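Side-chain contacts in putative thioesterase II (PDB 3BBJ), which probably hydrolyses acyl thioesters such as acyl-CoA, with two hot-dog domains in one chain: residues A[43-48]-A[61-66]; A[197-202]-A[218-223]. All blocks are in the same frame, centred on the assembly; numbering follows the deposited sequence.

Contact 1 of 2, residues A[43-48]-A[61-66]; sequences TVLQRS and SSYHFH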
# COMPACT_ATOMS: atom_id res chain seq x y z
N THR A 43 7.97 2.84 -13.65
CA THR A 43 9.07 3.77 -13.87
C THR A 43 8.68 4.83 -14.89
O THR A 43 8.95 6.03 -14.72
CB THR A 43 10.32 2.99 -14.34
OG1 THR A 43 10.84 2.20 -13.26
CG2 THR A 43 11.39 3.92 -14.83
N VAL A 44 8.05 4.36 -15.96
CA VAL A 44 7.58 5.21 -17.05
C VAL A 44 6.44 6.11 -16.58
O VAL A 44 6.40 7.30 -16.90
CB VAL A 44 7.14 4.34 -18.25
CG1 VAL A 44 6.19 5.11 -19.17
CG2 VAL A 44 8.36 3.85 -19.03
N LEU A 45 5.50 5.55 -15.82
CA LEU A 45 4.39 6.33 -15.31
C LEU A 45 4.89 7.33 -14.28
O LEU A 45 4.42 8.46 -14.25
CB LEU A 45 3.32 5.44 -14.69
CG LEU A 45 2.43 4.57 -15.59
CD1 LEU A 45 1.27 4.02 -14.73
CD2 LEU A 45 1.89 5.35 -16.80
N GLN A 46 5.87 6.94 -13.47
CA GLN A 46 6.43 7.87 -12.49
C GLN A 46 6.96 9.10 -13.20
O GLN A 46 6.77 10.22 -12.69
CB GLN A 46 7.54 7.22 -11.64
CG GLN A 46 8.18 8.19 -10.63
CD GLN A 46 9.16 7.50 -9.68
OE1 GLN A 46 8.77 6.66 -8.87
NE2 GLN A 46 10.44 7.89 -9.75
N ARG A 47 7.64 8.89 -14.33
CA ARG A 47 8.23 9.99 -15.10
C ARG A 47 7.19 10.98 -15.59
O ARG A 47 7.39 12.19 -15.55
CB ARG A 47 9.01 9.47 -16.31
CG ARG A 47 10.39 8.98 -15.96
CD ARG A 47 11.35 9.02 -17.14
NE ARG A 47 12.72 9.19 -16.66
CZ ARG A 47 13.52 8.21 -16.23
NH1 ARG A 47 13.11 6.95 -16.21
NH2 ARG A 47 14.74 8.50 -15.80
N SER A 48 6.08 10.44 -16.08
CA SER A 48 4.98 11.26 -16.55
C SER A 48 4.43 12.14 -15.44
O SER A 48 4.09 13.30 -15.67
CB SER A 48 3.86 10.37 -17.10
OG SER A 48 3.36 9.49 -16.11
N SER A 61 3.11 6.18 -4.10
CA SER A 61 2.63 5.80 -5.41
C SER A 61 1.82 4.50 -5.30
O SER A 61 2.34 3.49 -4.84
CB SER A 61 3.82 5.60 -6.34
OG SER A 61 4.70 6.73 -6.31
N SER A 62 0.55 4.56 -5.71
CA SER A 62 -0.35 3.40 -5.76
C SER A 62 -0.73 3.10 -7.19
O SER A 62 -1.25 3.97 -7.92
CB SER A 62 -1.63 3.67 -4.97
OG SER A 62 -2.07 4.99 -5.17
N TYR A 63 -0.51 1.85 -7.59
CA TYR A 63 -0.75 1.42 -8.94
C TYR A 63 -1.71 0.23 -8.98
O TYR A 63 -1.56 -0.74 -8.22
CB TYR A 63 0.57 1.00 -9.58
CG TYR A 63 1.64 2.07 -9.72
CD1 TYR A 63 1.68 2.89 -10.84
CD2 TYR A 63 2.66 2.21 -8.77
CE1 TYR A 63 2.64 3.84 -11.00
CE2 TYR A 63 3.65 3.17 -8.92
CZ TYR A 63 3.62 4.00 -10.05
OH TYR A 63 4.57 4.96 -10.25
N HIS A 64 -2.67 0.31 -9.89
CA HIS A 64 -3.61 -0.78 -10.15
C HIS A 64 -3.39 -1.30 -11.56
O HIS A 64 -3.43 -0.52 -12.50
CB HIS A 64 -5.04 -0.31 -9.94
CG HIS A 64 -5.39 -0.18 -8.49
ND1 HIS A 64 -6.15 -1.11 -7.83
CD2 HIS A 64 -5.03 0.74 -7.56
CE1 HIS A 64 -6.29 -0.74 -6.56
NE2 HIS A 64 -5.60 0.37 -6.37
N PHE A 65 -3.14 -2.61 -11.69
CA PHE A 65 -2.78 -3.25 -12.97
C PHE A 65 -3.99 -3.90 -13.55
O PHE A 65 -4.60 -4.75 -12.92
CB PHE A 65 -1.70 -4.32 -12.75
CG PHE A 65 -0.39 -3.76 -12.32
CD1 PHE A 65 -0.17 -3.43 -10.99
CD2 PHE A 65 0.62 -3.51 -13.24
CE1 PHE A 65 1.05 -2.85 -10.59
CE2 PHE A 65 1.84 -2.96 -12.84
CZ PHE A 65 2.05 -2.62 -11.52
N HIS A 66 -4.35 -3.52 -14.77
CA HIS A 66 -5.57 -4.02 -15.40
C HIS A 66 -5.30 -5.14 -16.38
O HIS A 66 -6.02 -6.17 -16.36
CB HIS A 66 -6.30 -2.88 -16.11
CG HIS A 66 -6.57 -1.71 -15.22
ND1 HIS A 66 -7.18 -1.83 -14.00
CD2 HIS A 66 -6.32 -0.39 -15.39
CE1 HIS A 66 -7.31 -0.64 -13.45
NE2 HIS A 66 -6.78 0.25 -14.27
O HOH W 1 6.40 5.56 -8.50

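Contact 2 of 2, residues A[197-202]-A[218-223]; sequences LAVDAL and VELTWH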
# COMPACT_ATOMS: atom_id res chain seq x y z
N LEU A 197 11.14 0.37 -10.37
CA LEU A 197 11.50 -0.92 -10.96
C LEU A 197 12.06 -1.86 -9.90
O LEU A 197 11.70 -3.04 -9.84
CB LEU A 197 12.52 -0.77 -12.11
CG LEU A 197 13.10 -2.07 -12.72
CD1 LEU A 197 12.00 -3.00 -13.18
CD2 LEU A 197 14.02 -1.79 -13.87
N ALA A 198 12.96 -1.32 -9.08
CA ALA A 198 13.61 -2.08 -8.00
C ALA A 198 12.63 -2.82 -7.11
O ALA A 198 12.82 -3.99 -6.82
CB ALA A 198 14.48 -1.16 -7.17
N VAL A 199 11.55 -2.16 -6.72
CA VAL A 199 10.57 -2.76 -5.81
C VAL A 199 9.89 -4.00 -6.42
O VAL A 199 9.30 -4.80 -5.69
CB VAL A 199 9.46 -1.74 -5.38
CG1 VAL A 199 10.05 -0.47 -4.84
CG2 VAL A 199 8.56 -1.39 -6.52
N ASP A 200 9.92 -4.10 -7.75
CA ASP A 200 9.33 -5.23 -8.49
C ASP A 200 10.38 -5.97 -9.31
O ASP A 200 10.04 -6.65 -10.27
CB ASP A 200 8.24 -4.74 -9.46
CG ASP A 200 7.36 -5.88 -9.98
OD1 ASP A 200 7.05 -6.83 -9.22
OD2 ASP A 200 6.95 -5.84 -11.15
N ALA A 201 11.65 -5.87 -8.93
CA ALA A 201 12.72 -6.50 -9.71
C ALA A 201 13.23 -7.81 -9.11
O ALA A 201 14.27 -8.33 -9.56
CB ALA A 201 13.88 -5.51 -9.91
N LEU A 202 12.51 -8.35 -8.11
CA LEU A 202 12.97 -9.57 -7.41
C LEU A 202 12.09 -10.78 -7.69
O LEU A 202 10.97 -10.63 -8.19
CB LEU A 202 13.00 -9.32 -5.91
CG LEU A 202 13.51 -7.99 -5.36
CD1 LEU A 202 12.94 -7.80 -3.95
CD2 LEU A 202 15.06 -7.94 -5.40
N VAL A 218 -1.82 -7.28 -8.85
CA VAL A 218 -3.12 -6.66 -8.86
C VAL A 218 -2.97 -5.22 -8.39
O VAL A 218 -3.50 -4.31 -9.02
CB VAL A 218 -4.12 -7.43 -8.01
CG1 VAL A 218 -5.38 -6.62 -7.85
CG2 VAL A 218 -4.40 -8.79 -8.65
N GLU A 219 -2.23 -5.02 -7.28
CA GLU A 219 -2.03 -3.69 -6.71
C GLU A 219 -0.64 -3.59 -6.10
O GLU A 219 -0.18 -4.52 -5.49
CB GLU A 219 -3.11 -3.41 -5.64
CG GLU A 219 -3.28 -1.90 -5.23
CD GLU A 219 -2.20 -1.36 -4.32
OE1 GLU A 219 -1.66 -2.10 -3.48
OE2 GLU A 219 -1.89 -0.15 -4.45
N LEU A 220 0.04 -2.46 -6.30
CA LEU A 220 1.29 -2.17 -5.61
C LEU A 220 1.27 -0.72 -5.20
O LEU A 220 0.97 0.16 -6.01
CB LEU A 220 2.52 -2.46 -6.50
CG LEU A 220 3.93 -2.19 -5.95
CD1 LEU A 220 5.00 -2.91 -6.75
CD2 LEU A 220 4.25 -0.69 -5.90
N THR A 221 1.53 -0.48 -3.91
CA THR A 221 1.76 0.83 -3.36
C THR A 221 3.14 0.84 -2.70
O THR A 221 3.49 -0.08 -1.97
CB THR A 221 0.76 1.21 -2.28
OG1 THR A 221 -0.55 1.31 -2.85
CG2 THR A 221 1.15 2.56 -1.67
N TRP A 222 3.93 1.87 -2.99
CA TRP A 222 5.25 2.00 -2.40
C TRP A 222 5.56 3.45 -1.99
O TRP A 222 5.07 4.41 -2.57
CB TRP A 222 6.32 1.40 -3.33
CG TRP A 222 6.77 2.31 -4.40
CD1 TRP A 222 6.24 2.43 -5.64
CD2 TRP A 222 7.87 3.23 -4.35
NE1 TRP A 222 6.92 3.37 -6.37
CE2 TRP A 222 7.92 3.89 -5.59
CE3 TRP A 222 8.80 3.57 -3.36
CZ2 TRP A 222 8.87 4.87 -5.88
CZ3 TRP A 222 9.74 4.54 -3.65
CH2 TRP A 222 9.77 5.18 -4.90
N HIS A 223 6.35 3.59 -0.95
CA HIS A 223 6.64 4.89 -0.38
C HIS A 223 8.14 5.20 -0.37
O HIS A 223 8.95 4.35 0.01
CB HIS A 223 6.12 4.94 1.06
CG HIS A 223 4.67 4.59 1.19
ND1 HIS A 223 3.68 5.37 0.65
CD2 HIS A 223 4.05 3.58 1.83
CE1 HIS A 223 2.50 4.85 0.94
NE2 HIS A 223 2.70 3.75 1.65

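Contact 1 of 2, residues A[43-48]-A[61-66]
Gln46 and Tyr63 share one water with Ser61. The water donates to Gln46 OE1 at 2.6 Å. It also lies 2.6 Å from Tyr63 OH, in the plane of the phenol ring and at its edge. Ser61 OG is the third partner, at 3.0 Å from the water. The polar groups of Gln46, Tyr63 and Ser61 thus meet through one shared water, with no direct hydrogen bond between the two segments. The Gln46 chain reaches the water because it is extended, with CG anti to the backbone N (chi1 178°). Its amide is held from both ends, since NE2 bonds the backbone O of Leu192 while OE1 takes the water. This should fix which way the amide is turned.

The rest of the contact is apolar. Leu45 CD1 comes to the edge of the Tyr63 ring, near the ring plane, and lies 4.0 Å from CE1. Leu45 CB is 4.1 Å from the same Tyr63 CE1. Leu45 and Tyr63 run alongside each other, head to tail. Farther out, the phenol oxygen Tyr63 OH lies 4.0 Å from Gln46 CB, against the helix. A leucine in place of Tyr63 would probably leave the water without its phenol partner and open a gap beside Leu45.

All three touching residues are buried. The arrangement fits the hot-dog fold, in which a sheet wraps around a long helix, here helix 38-51. Tyr63 reaches that helix from strand 57-65 and also packs on Leu106 of strand 99-109. Leu45 continues onto Ile76 of strand 72-82, and Gln46 touches Trp222 of strand 217-224 and Pro196 of helix 191-198.

Contact 2 of 2, residues A[197-202]-A[218-223]
Val199 meets Leu220 and Trp222 with its two methyl groups. Its CB points toward strand 217-224 and sends one methyl to each partner. CG1 lies anti to the carbonyl carbon (chi1 -52°) and sits over one face of the Trp222 indole. It is 4.1 Å above the ring plane, near the ring's border rather than over its middle, and Val199 CG1 lies 4.3 Å from both Trp222 CG and Trp222 CD2. This is an aliphatic group resting on an aromatic face. The other methyl, CG2, ends 3.9 Å from Leu220 CD1. With CG anti to its backbone N (chi1 179°), Leu220 carries CD1 out from the strand to that methyl, and the two side chains meet at a slant.

Val199 lies in a type I beta turn from Ala198 to Ala201. Ala201 N bonds Ala198 O across this turn at 3.1 Å. The strand belongs to the second hot-dog unit and carries a classic beta bulge, Val218 and Glu219 pairing together with the single residue Leu267.

Met42 of helix 38-51 packs against both Val199 and Leu220, and Leu253 of strand 246-254 also touches Val199. On the other face of the strand, Thr221 OG1 donates to Glu219 OE2 at 2.5 Å, on the syn side of the carboxylate. There Thr221 OG1 also bonds Thr221 OG1 of the second subunit.

Both contacts are buried. Contact 1 sets a helix on a strand, contact 2 a turn on a strand. Contact 1 lies in the N-terminal thioesterase range and contact 2 in the C-terminal one. Their strands, 57-65 and 217-224, are antiparallel neighbours: Tyr63 N probably bonds Leu220 O at 2.7 Å, and Ser61 O probably bonds Trp222 N at 2.9 Å. The two hot-dog units are joined there. The chemistry differs. Contact 1 mixes apolar packing with a shared water, while contact 2 rests on apolar groups alone. The centre of contact 2 is about 4 Å from the centre of the chain, that of contact 1 about 10 Å. Both strands also touch the second subunit.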